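Local coordinates for protein PTHB1 (Homo sapiens, PDB 4YD8) that forms part of the BBSome, a complex thought to act as a coat that sorts specific membrane proteins to the primary cilium, at residues L99-H103 and A139-T143; L198-Q204 and G246-I252; L107-S113 and C125-Y131. All blocks are in the same frame, centred on the assembly; numbering follows the deposited sequence.

How the interactions relate
All three contacts belong to the seven-bladed beta-propeller at the N-terminal end of the protein. Interactions 1 and 2 join successive blades; interaction 3 pairs two strands within one blade. Interaction 1 is buried and held by apolar side chains, with no hydrogen bond across it. Interaction 2, partly buried, is apolar at one end and polar at the other, where two waters bridge the blades. Interaction 3 lies farther out and is mainly a ladder of backbone hydrogen bonds with aromatic packing. Interactions 1 and 3 share the sheet built from strands 84-88 to 127-134, and L99 O meets Y110 N at 2.8 Å. Interactions 2 and 3 lie on opposite sides of the chain's centre.

Interaction 1: L99-H103 and A139-T143; sequences LAVLH and ACNMT
Strand 99-102 and strand 139-143 are extended apart from a bulge at C140 (psi -66°). They run nearly antiparallel, at 158°, with their axes 8.6 Å apart at closest approach. That spacing is too wide for backbone pairing, and no hydrogen bond crosses. The nearest CA pairs are H103 with A139 at 7.0 Å and L102 with N141 at 7.6 Å. C140 and N141 both face Q159 in a classic beta bulge.

Mostly side chains fill the gap. A100, L102, A139 and M142 point toward the other segment. M142 is a selenomethionine with chi1 p and then two t angles. This extended side chain places CE 3.7 Å from L102 CB and 4.1 Å from A100 CB. CE is also 3.7 Å from A100 O. L102 is t, p, and sets CD1 3.9 Å from A139 CB and CD2 3.8 Å from N141 C. A139 CB also lies 3.6 Å from H103 O.

This is the apolar packing between adjacent blades of a beta-propeller. G145, a site critical for protein stability, lies further along strand 139-145, about 11 Å from M142 between side chains. I158 of strand 155-160 touches L102, A139 and M142. On the other blade, L107 of strand 106-112 touches A100 and M142, and Q84 of strand 84-88 accepts a hydrogen bond from M142 N.

Interaction 2: L198-Q204 and G246-I252; sequences LTVSSCQ and GEQALDI
V200 (chi1 t) points toward the opposite segment, its CG2 3.5 Å from A249 CB and 3.6 Å from I252 CD1. I252 (m, t) brings CD1 to 3.7 Å from T199 CA. The nearest CA pairs are T199-I252 (7.5 Å), V200-A249 (6.4 Å) and Q204-E247 (5.4 Å). After strand 198-200 a type I turn, S201 to Q204, is closed by Q204 N to S201 O at 3.0 Å. Segment 246-252 turns a corner at L250; L250 and D251 both face L267 in a classic beta bulge leading into strand 251-252. The two segments belong to successive propeller blades. Q248 (m, m) folds back, and its NE2 donates to S202 O at 2.9 Å. Q248 OE1 accepts from water 1 (2.7 Å) and water 2 (3.1 Å). Water 1 also reaches S201 O (3.1 Å) and A249 N (3.0 Å); water 2 reaches S202 OG (2.8 Å). S202 OG also hydrogen-bonds L184 N. Q204 (m, t) has OE1 3.2 Å from G246 C and NE2 3.4 Å from E247 CA.

Interaction 3: L107-S113 and C125-Y131; sequences LCVYSVS and CQMKLMY
Strands 107-112 and 127-131 pair antiparallel, axes 4.4 Å apart at closest approach and directions 135° apart. V109 N donates to Y131 O (3.0 Å) and M130 N to V109 O (2.7 Å). M130 and Y131 both face V109, a classic beta bulge that shifts the register by one. S111 N donates to K128 O (2.8 Å) and K128 N to S111 O (2.9 Å). S113 N donates to Q126 O and Q126 N to S113 OG, both at 3.0 Å. Y110 with L129 and V112 with M127 are non-hydrogen-bonded pairs, CA atoms 4.4 and 4.5 Å apart.

On one face the Y110 ring (chi1 m) is held between two side chains. Selenomethionine M127 puts CE 3.6 Å from the Y110 centroid, a CH-pi contact; its SE, at 4.6 Å, adds a Met-aromatic contact. L129 CD1 covers the opposite side, 4.0 Å from the centroid. V112 CG2 packs on M127 CG at 3.9 Å. On the other face V109 CB fits under the Y131 ring, 3.9 Å from its centroid.

Strand 127-134 is outermost in this propeller blade; strand 106-112 lies between it and 98-102. L74 and V76 of strand 72-77, in the preceding blade, touch M127.

Interaction 1: L99-H103 and A139-T143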
loop_
_atom_site.group_PDB
_atom_site.type_symbol
_atom_site.label_atom_id
_atom_site.label_comp_id
_atom_site.label_asym_id
_atom_site.label_seq_id
_atom_site.Cartn_x
_atom_site.Cartn_y
_atom_site.Cartn_z
ATOM N N LEU A 99 -12.138 -2.123 6.348
ATOM C CA LEU A 99 -11.647 -2.176 4.967
ATOM C C LEU A 99 -12.230 -1.023 4.173
ATOM O O LEU A 99 -13.450 -0.865 4.142
ATOM C CB LEU A 99 -12.055 -3.485 4.308
ATOM C CG LEU A 99 -11.718 -3.652 2.817
ATOM C CD1 LEU A 99 -10.220 -3.653 2.585
ATOM C CD2 LEU A 99 -12.350 -4.908 2.241
ATOM N N ALA A 100 -11.373 -0.227 3.532
ATOM C CA ALA A 100 -11.863 0.777 2.580
ATOM C C ALA A 100 -11.597 0.257 1.174
ATOM O O ALA A 100 -10.502 -0.210 0.875
ATOM C CB ALA A 100 -11.186 2.121 2.800
ATOM N N VAL A 101 -12.617 0.310 0.328
ATOM C CA VAL A 101 -12.493 -0.087 -1.060
ATOM C C VAL A 101 -12.775 1.144 -1.904
ATOM O O VAL A 101 -13.857 1.732 -1.811
ATOM C CB VAL A 101 -13.474 -1.213 -1.424
ATOM C CG1 VAL A 101 -13.327 -1.612 -2.898
ATOM C CG2 VAL A 101 -13.256 -2.433 -0.490
ATOM N N LEU A 102 -11.798 1.537 -2.704
ATOM C CA LEU A 102 -11.958 2.691 -3.580
ATOM C C LEU A 102 -12.391 2.230 -4.952
ATOM O O LEU A 102 -11.732 1.383 -5.563
ATOM C CB LEU A 102 -10.648 3.475 -3.673
ATOM C CG LEU A 102 -10.700 4.740 -4.532
ATOM C CD1 LEU A 102 -11.711 5.737 -3.945
ATOM C CD2 LEU A 102 -9.306 5.339 -4.622
ATOM N N HIS A 103 -13.494 2.799 -5.438
ATOM C CA HIS A 103 -13.953 2.607 -6.812
ATOM C C HIS A 103 -13.837 3.944 -7.528
ATOM O O HIS A 103 -13.553 4.959 -6.901
ATOM C CB HIS A 103 -15.408 2.114 -6.860
ATOM C CG HIS A 103 -15.637 0.803 -6.171
ATOM N ND1 HIS A 103 -15.254 -0.404 -6.713
ATOM C CD2 HIS A 103 -16.229 0.510 -4.983
ATOM C CE1 HIS A 103 -15.593 -1.385 -5.891
ATOM N NE2 HIS A 103 -16.199 -0.855 -4.844
ATOM N N ALA A 139 -12.240 8.959 -9.247
ATOM C CA ALA A 139 -11.104 8.814 -8.335
ATOM C C ALA A 139 -9.848 8.303 -9.026
ATOM O O ALA A 139 -9.927 7.575 -10.009
ATOM C CB ALA A 139 -11.474 7.862 -7.172
ATOM N N CYS A 140 -8.688 8.684 -8.496
ATOM C CA CYS A 140 -7.436 8.068 -8.905
ATOM C C CYS A 140 -6.927 7.112 -7.820
ATOM O O CYS A 140 -6.871 5.901 -8.028
ATOM C CB CYS A 140 -6.372 9.125 -9.210
ATOM S SG CYS A 140 -4.767 8.379 -9.644
ATOM N N ASN A 141 -6.566 7.673 -6.669
ATOM C CA ASN A 141 -5.950 6.900 -5.580
ATOM C C ASN A 141 -6.297 7.555 -4.242
ATOM O O ASN A 141 -6.986 8.569 -4.212
ATOM C CB ASN A 141 -4.423 6.778 -5.776
ATOM C CG ASN A 141 -3.722 8.131 -5.987
ATOM O OD1 ASN A 141 -4.252 9.183 -5.641
ATOM N ND2 ASN A 141 -2.503 8.092 -6.548
HETATM N N MSE A 142 -5.851 6.973 -3.131
HETATM C CA MSE A 142 -6.214 7.528 -1.838
HETATM C C MSE A 142 -5.106 7.308 -0.834
HETATM O O MSE A 142 -4.198 6.503 -1.069
HETATM C CB MSE A 142 -7.504 6.893 -1.306
HETATM C CG MSE A 142 -7.409 5.387 -1.108
HETATM SE SE MSE A 142 -9.080 4.774 -0.222
HETATM C CE MSE A 142 -8.887 2.877 -0.482
ATOM N N THR A 143 -5.192 8.020 0.283
ATOM C CA THR A 143 -4.323 7.758 1.428
ATOM C C THR A 143 -5.169 7.993 2.683
ATOM O O THR A 143 -6.329 8.394 2.590
ATOM C CB THR A 143 -3.048 8.658 1.397
ATOM O OG1 THR A 143 -2.124 8.247 2.410
ATOM C CG2 THR A 143 -3.412 10.150 1.592
#

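Interaction 2: L198-Q204 and G246-I252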
loop_
_atom_site.group_PDB
_atom_site.type_symbol
_atom_site.label_atom_id
_atom_site.label_comp_id
_atom_site.label_asym_id
_atom_site.label_seq_id
_atom_site.Cartn_x
_atom_site.Cartn_y
_atom_site.Cartn_z
ATOM N N LEU A 198 1.702 14.225 0.616
ATOM C CA LEU A 198 2.805 14.251 -0.342
ATOM C C LEU A 198 2.349 13.681 -1.675
ATOM O O LEU A 198 1.618 12.687 -1.727
ATOM C CB LEU A 198 4.014 13.459 0.204
ATOM C CG LEU A 198 4.797 14.292 1.229
ATOM C CD1 LEU A 198 4.134 14.330 2.610
ATOM C CD2 LEU A 198 6.200 13.822 1.335
ATOM N N THR A 199 2.759 14.321 -2.760
ATOM C CA THR A 199 2.514 13.752 -4.065
ATOM C C THR A 199 3.683 14.095 -4.982
ATOM O O THR A 199 4.624 14.769 -4.561
ATOM C CB THR A 199 1.177 14.244 -4.661
ATOM O OG1 THR A 199 0.875 13.492 -5.844
ATOM C CG2 THR A 199 1.234 15.752 -4.999
ATOM N N VAL A 200 3.660 13.569 -6.203
ATOM C CA VAL A 200 4.639 13.973 -7.211
ATOM C C VAL A 200 3.906 14.375 -8.484
ATOM O O VAL A 200 3.084 13.617 -8.997
ATOM C CB VAL A 200 5.638 12.870 -7.549
ATOM C CG1 VAL A 200 6.809 13.452 -8.356
ATOM C CG2 VAL A 200 6.140 12.168 -6.262
ATOM N N SER A 201 4.219 15.558 -8.998
ATOM C CA SER A 201 3.490 16.105 -10.139
ATOM C C SER A 201 4.080 15.647 -11.464
ATOM O O SER A 201 5.161 15.063 -11.509
ATOM C CB SER A 201 3.494 17.636 -10.098
ATOM O OG SER A 201 4.812 18.117 -10.294
ATOM N N SER A 202 3.386 15.959 -12.555
ATOM C CA SER A 202 3.874 15.593 -13.879
ATOM C C SER A 202 5.139 16.339 -14.276
ATOM O O SER A 202 5.904 15.857 -15.109
ATOM C CB SER A 202 2.787 15.830 -14.931
ATOM O OG SER A 202 1.701 14.955 -14.708
ATOM N N CYS A 203 5.383 17.501 -13.684
ATOM C CA CYS A 203 6.627 18.191 -13.997
ATOM C C CYS A 203 7.720 17.800 -12.985
ATOM O O CYS A 203 8.708 18.514 -12.795
ATOM C CB CYS A 203 6.414 19.716 -14.063
ATOM S SG CYS A 203 5.822 20.478 -12.547
ATOM N N GLN A 204 7.526 16.637 -12.368
ATOM C CA GLN A 204 8.576 15.906 -11.651
ATOM C C GLN A 204 8.979 16.574 -10.332
ATOM O O GLN A 204 10.122 16.466 -9.880
ATOM C CB GLN A 204 9.791 15.710 -12.579
ATOM C CG GLN A 204 9.392 15.072 -13.929
ATOM C CD GLN A 204 10.532 14.878 -14.916
ATOM O OE1 GLN A 204 11.478 15.674 -14.987
ATOM N NE2 GLN A 204 10.425 13.830 -15.719
ATOM N N GLY A 246 13.566 15.268 -11.113
ATOM C CA GLY A 246 14.010 15.112 -12.489
ATOM C C GLY A 246 13.535 13.875 -13.230
ATOM O O GLY A 246 14.088 13.534 -14.276
ATOM N N GLU A 247 12.504 13.224 -12.710
ATOM C CA GLU A 247 11.947 12.028 -13.339
ATOM C C GLU A 247 10.549 11.794 -12.814
ATOM O O GLU A 247 10.176 12.360 -11.789
ATOM C CB GLU A 247 12.827 10.795 -13.049
ATOM C CG GLU A 247 12.847 10.418 -11.580
ATOM C CD GLU A 247 13.946 9.416 -11.265
ATOM O OE1 GLU A 247 15.142 9.800 -11.303
ATOM O OE2 GLU A 247 13.615 8.239 -11.011
ATOM N N GLN A 248 9.783 10.944 -13.490
ATOM C CA GLN A 248 8.445 10.598 -13.015
ATOM C C GLN A 248 8.534 9.638 -11.829
ATOM O O GLN A 248 9.411 8.767 -11.787
ATOM C CB GLN A 248 7.603 9.980 -14.137
ATOM C CG GLN A 248 7.400 10.890 -15.347
ATOM C CD GLN A 248 6.603 12.155 -15.026
ATOM O OE1 GLN A 248 5.656 12.135 -14.232
ATOM N NE2 GLN A 248 6.973 13.258 -15.667
ATOM N N ALA A 249 7.639 9.811 -10.863
ATOM C CA ALA A 249 7.568 8.900 -9.715
ATOM C C ALA A 249 6.570 7.768 -9.932
ATOM O O ALA A 249 5.484 7.980 -10.471
ATOM C CB ALA A 249 7.203 9.668 -8.456
ATOM N N LEU A 250 6.950 6.570 -9.497
ATOM C CA LEU A 250 6.049 5.418 -9.510
ATOM C C LEU A 250 5.237 5.310 -8.219
ATOM O O LEU A 250 4.064 4.924 -8.235
ATOM C CB LEU A 250 6.847 4.125 -9.719
ATOM C CG LEU A 250 7.532 3.931 -11.074
ATOM C CD1 LEU A 250 8.333 2.636 -11.090
ATOM C CD2 LEU A 250 6.504 3.933 -12.194
ATOM N N ASP A 251 5.867 5.636 -7.098
ATOM C CA ASP A 251 5.233 5.428 -5.808
ATOM C C ASP A 251 5.900 6.297 -4.751
ATOM O O ASP A 251 7.045 6.736 -4.925
ATOM C CB ASP A 251 5.316 3.930 -5.420
ATOM C CG ASP A 251 4.282 3.527 -4.378
ATOM O OD1 ASP A 251 3.407 4.359 -4.059
ATOM O OD2 ASP A 251 4.325 2.361 -3.898
ATOM N N ILE A 252 5.165 6.552 -3.670
ATOM C CA ILE A 252 5.696 7.185 -2.465
ATOM C C ILE A 252 5.288 6.346 -1.269
ATOM O O ILE A 252 4.163 5.862 -1.210
ATOM C CB ILE A 252 5.150 8.607 -2.235
ATOM C CG1 ILE A 252 5.438 9.516 -3.407
ATOM C CG2 ILE A 252 5.729 9.223 -0.953
ATOM C CD1 ILE A 252 4.523 10.736 -3.383
HETATM O O HOH W 1 5.676 12.032 -11.520
HETATM O O HOH W 2 2.608 12.383 -14.164
#

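Interaction 3: L107-S113 and C125-Y131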
loop_
_atom_site.group_PDB
_atom_site.type_symbol
_atom_site.label_atom_id
_atom_site.label_comp_id
_atom_site.label_asym_id
_atom_site.label_seq_id
_atom_site.Cartn_x
_atom_site.Cartn_y
_atom_site.Cartn_z
ATOM N N LEU A 107 -16.518 5.387 -2.548
ATOM C CA LEU A 107 -15.641 4.840 -1.526
ATOM C C LEU A 107 -16.528 4.047 -0.569
ATOM O O LEU A 107 -17.512 4.586 -0.053
ATOM C CB LEU A 107 -14.896 5.957 -0.806
ATOM C CG LEU A 107 -14.238 5.589 0.535
ATOM C CD1 LEU A 107 -12.969 4.794 0.310
ATOM C CD2 LEU A 107 -13.957 6.846 1.365
ATOM N N CYS A 108 -16.206 2.771 -0.350
ATOM C CA CYS A 108 -17.039 1.920 0.507
ATOM C C CYS A 108 -16.216 1.398 1.673
ATOM O O CYS A 108 -15.082 0.958 1.481
ATOM C CB CYS A 108 -17.634 0.760 -0.295
ATOM S SG CYS A 108 -18.654 1.295 -1.730
ATOM N N VAL A 109 -16.774 1.479 2.876
ATOM C CA VAL A 109 -16.057 1.027 4.070
ATOM C C VAL A 109 -16.809 -0.158 4.685
ATOM O O VAL A 109 -18.020 -0.105 4.870
ATOM C CB VAL A 109 -15.877 2.190 5.086
ATOM C CG1 VAL A 109 -15.383 1.677 6.433
ATOM C CG2 VAL A 109 -14.872 3.212 4.544
ATOM N N TYR A 110 -16.079 -1.243 4.951
ATOM C CA TYR A 110 -16.671 -2.512 5.372
ATOM C C TYR A 110 -16.136 -2.988 6.701
ATOM O O TYR A 110 -14.963 -2.784 7.017
ATOM C CB TYR A 110 -16.388 -3.621 4.360
ATOM C CG TYR A 110 -17.026 -3.408 3.016
ATOM C CD1 TYR A 110 -18.301 -3.882 2.754
ATOM C CD2 TYR A 110 -16.346 -2.742 2.010
ATOM C CE1 TYR A 110 -18.899 -3.690 1.524
ATOM C CE2 TYR A 110 -16.934 -2.545 0.774
ATOM C CZ TYR A 110 -18.212 -3.020 0.547
ATOM O OH TYR A 110 -18.804 -2.831 -0.666
ATOM N N SER A 111 -16.992 -3.678 7.440
ATOM C CA SER A 111 -16.578 -4.422 8.627
ATOM C C SER A 111 -16.416 -5.910 8.299
ATOM O O SER A 111 -17.376 -6.561 7.893
ATOM C CB SER A 111 -17.619 -4.233 9.742
ATOM O OG SER A 111 -17.331 -5.052 10.864
ATOM N N VAL A 112 -15.219 -6.459 8.509
ATOM C CA VAL A 112 -14.975 -7.874 8.254
ATOM C C VAL A 112 -14.932 -8.612 9.577
ATOM O O VAL A 112 -14.153 -8.251 10.453
ATOM C CB VAL A 112 -13.645 -8.096 7.500
ATOM C CG1 VAL A 112 -13.390 -9.575 7.290
ATOM C CG2 VAL A 112 -13.659 -7.355 6.160
ATOM N N SER A 113 -15.789 -9.616 9.730
ATOM C CA SER A 113 -15.867 -10.357 10.981
ATOM C C SER A 113 -14.753 -11.387 11.106
ATOM O O SER A 113 -14.099 -11.753 10.127
ATOM C CB SER A 113 -17.213 -11.069 11.096
ATOM O OG SER A 113 -17.227 -12.223 10.269
ATOM N N CYS A 125 -16.307 -15.782 6.729
ATOM C CA CYS A 125 -16.547 -14.597 7.526
ATOM C C CYS A 125 -17.595 -13.768 6.810
ATOM O O CYS A 125 -17.992 -14.096 5.693
ATOM C CB CYS A 125 -15.265 -13.789 7.716
ATOM S SG CYS A 125 -14.513 -13.204 6.149
ATOM N N GLN A 126 -18.049 -12.696 7.442
ATOM C CA GLN A 126 -18.949 -11.781 6.745
ATOM C C GLN A 126 -18.227 -10.467 6.506
ATOM O O GLN A 126 -17.255 -10.144 7.190
ATOM C CB GLN A 126 -20.240 -11.557 7.533
ATOM C CG GLN A 126 -20.025 -10.855 8.848
ATOM C CD GLN A 126 -21.303 -10.679 9.639
ATOM O OE1 GLN A 126 -22.251 -11.454 9.486
ATOM N NE2 GLN A 126 -21.336 -9.656 10.496
HETATM N N MSE A 127 -18.687 -9.731 5.501
HETATM C CA MSE A 127 -18.191 -8.401 5.216
HETATM C C MSE A 127 -19.393 -7.497 5.054
HETATM O O MSE A 127 -20.140 -7.650 4.099
HETATM C CB MSE A 127 -17.343 -8.399 3.949
HETATM C CG MSE A 127 -16.678 -7.076 3.677
HETATM SE SE MSE A 127 -15.373 -7.221 2.239
HETATM C CE MSE A 127 -16.460 -6.469 0.805
ATOM N N LYS A 128 -19.603 -6.585 5.996
ATOM C CA LYS A 128 -20.804 -5.755 5.989
ATOM C C LYS A 128 -20.441 -4.315 5.688
ATOM O O LYS A 128 -19.483 -3.782 6.251
ATOM C CB LYS A 128 -21.529 -5.811 7.338
ATOM C CG LYS A 128 -21.752 -7.197 7.913
ATOM C CD LYS A 128 -22.533 -8.089 6.974
ATOM C CE LYS A 128 -23.993 -7.723 6.921
ATOM N NZ LYS A 128 -24.786 -8.903 6.467
ATOM N N LEU A 129 -21.225 -3.674 4.830
ATOM C CA LEU A 129 -21.013 -2.264 4.515
ATOM C C LEU A 129 -21.357 -1.380 5.710
ATOM O O LEU A 129 -22.458 -1.477 6.270
ATOM C CB LEU A 129 -21.860 -1.860 3.306
ATOM C CG LEU A 129 -21.691 -0.425 2.807
ATOM C CD1 LEU A 129 -20.352 -0.253 2.122
ATOM C CD2 LEU A 129 -22.837 -0.062 1.859
HETATM N N MSE A 130 -20.425 -0.525 6.112
HETATM C CA MSE A 130 -20.693 0.419 7.204
HETATM C C MSE A 130 -21.224 1.722 6.638
HETATM O O MSE A 130 -22.207 2.267 7.133
HETATM C CB MSE A 130 -19.435 0.678 8.039
HETATM C CG MSE A 130 -18.856 -0.561 8.707
HETATM SE SE MSE A 130 -20.122 -1.331 9.958
HETATM C CE MSE A 130 -20.066 -0.037 11.430
ATOM N N TYR A 131 -20.568 2.231 5.598
ATOM C CA TYR A 131 -21.063 3.423 4.923
ATOM C C TYR A 131 -20.397 3.518 3.579
ATOM O O TYR A 131 -19.393 2.856 3.326
ATOM C CB TYR A 131 -20.803 4.705 5.734
ATOM C CG TYR A 131 -19.332 4.980 6.004
ATOM C CD1 TYR A 131 -18.554 5.715 5.103
ATOM C CD2 TYR A 131 -18.724 4.513 7.171
ATOM C CE1 TYR A 131 -17.202 5.962 5.356
ATOM C CE2 TYR A 131 -17.387 4.759 7.433
ATOM C CZ TYR A 131 -16.631 5.476 6.526
ATOM O OH TYR A 131 -15.311 5.726 6.793
#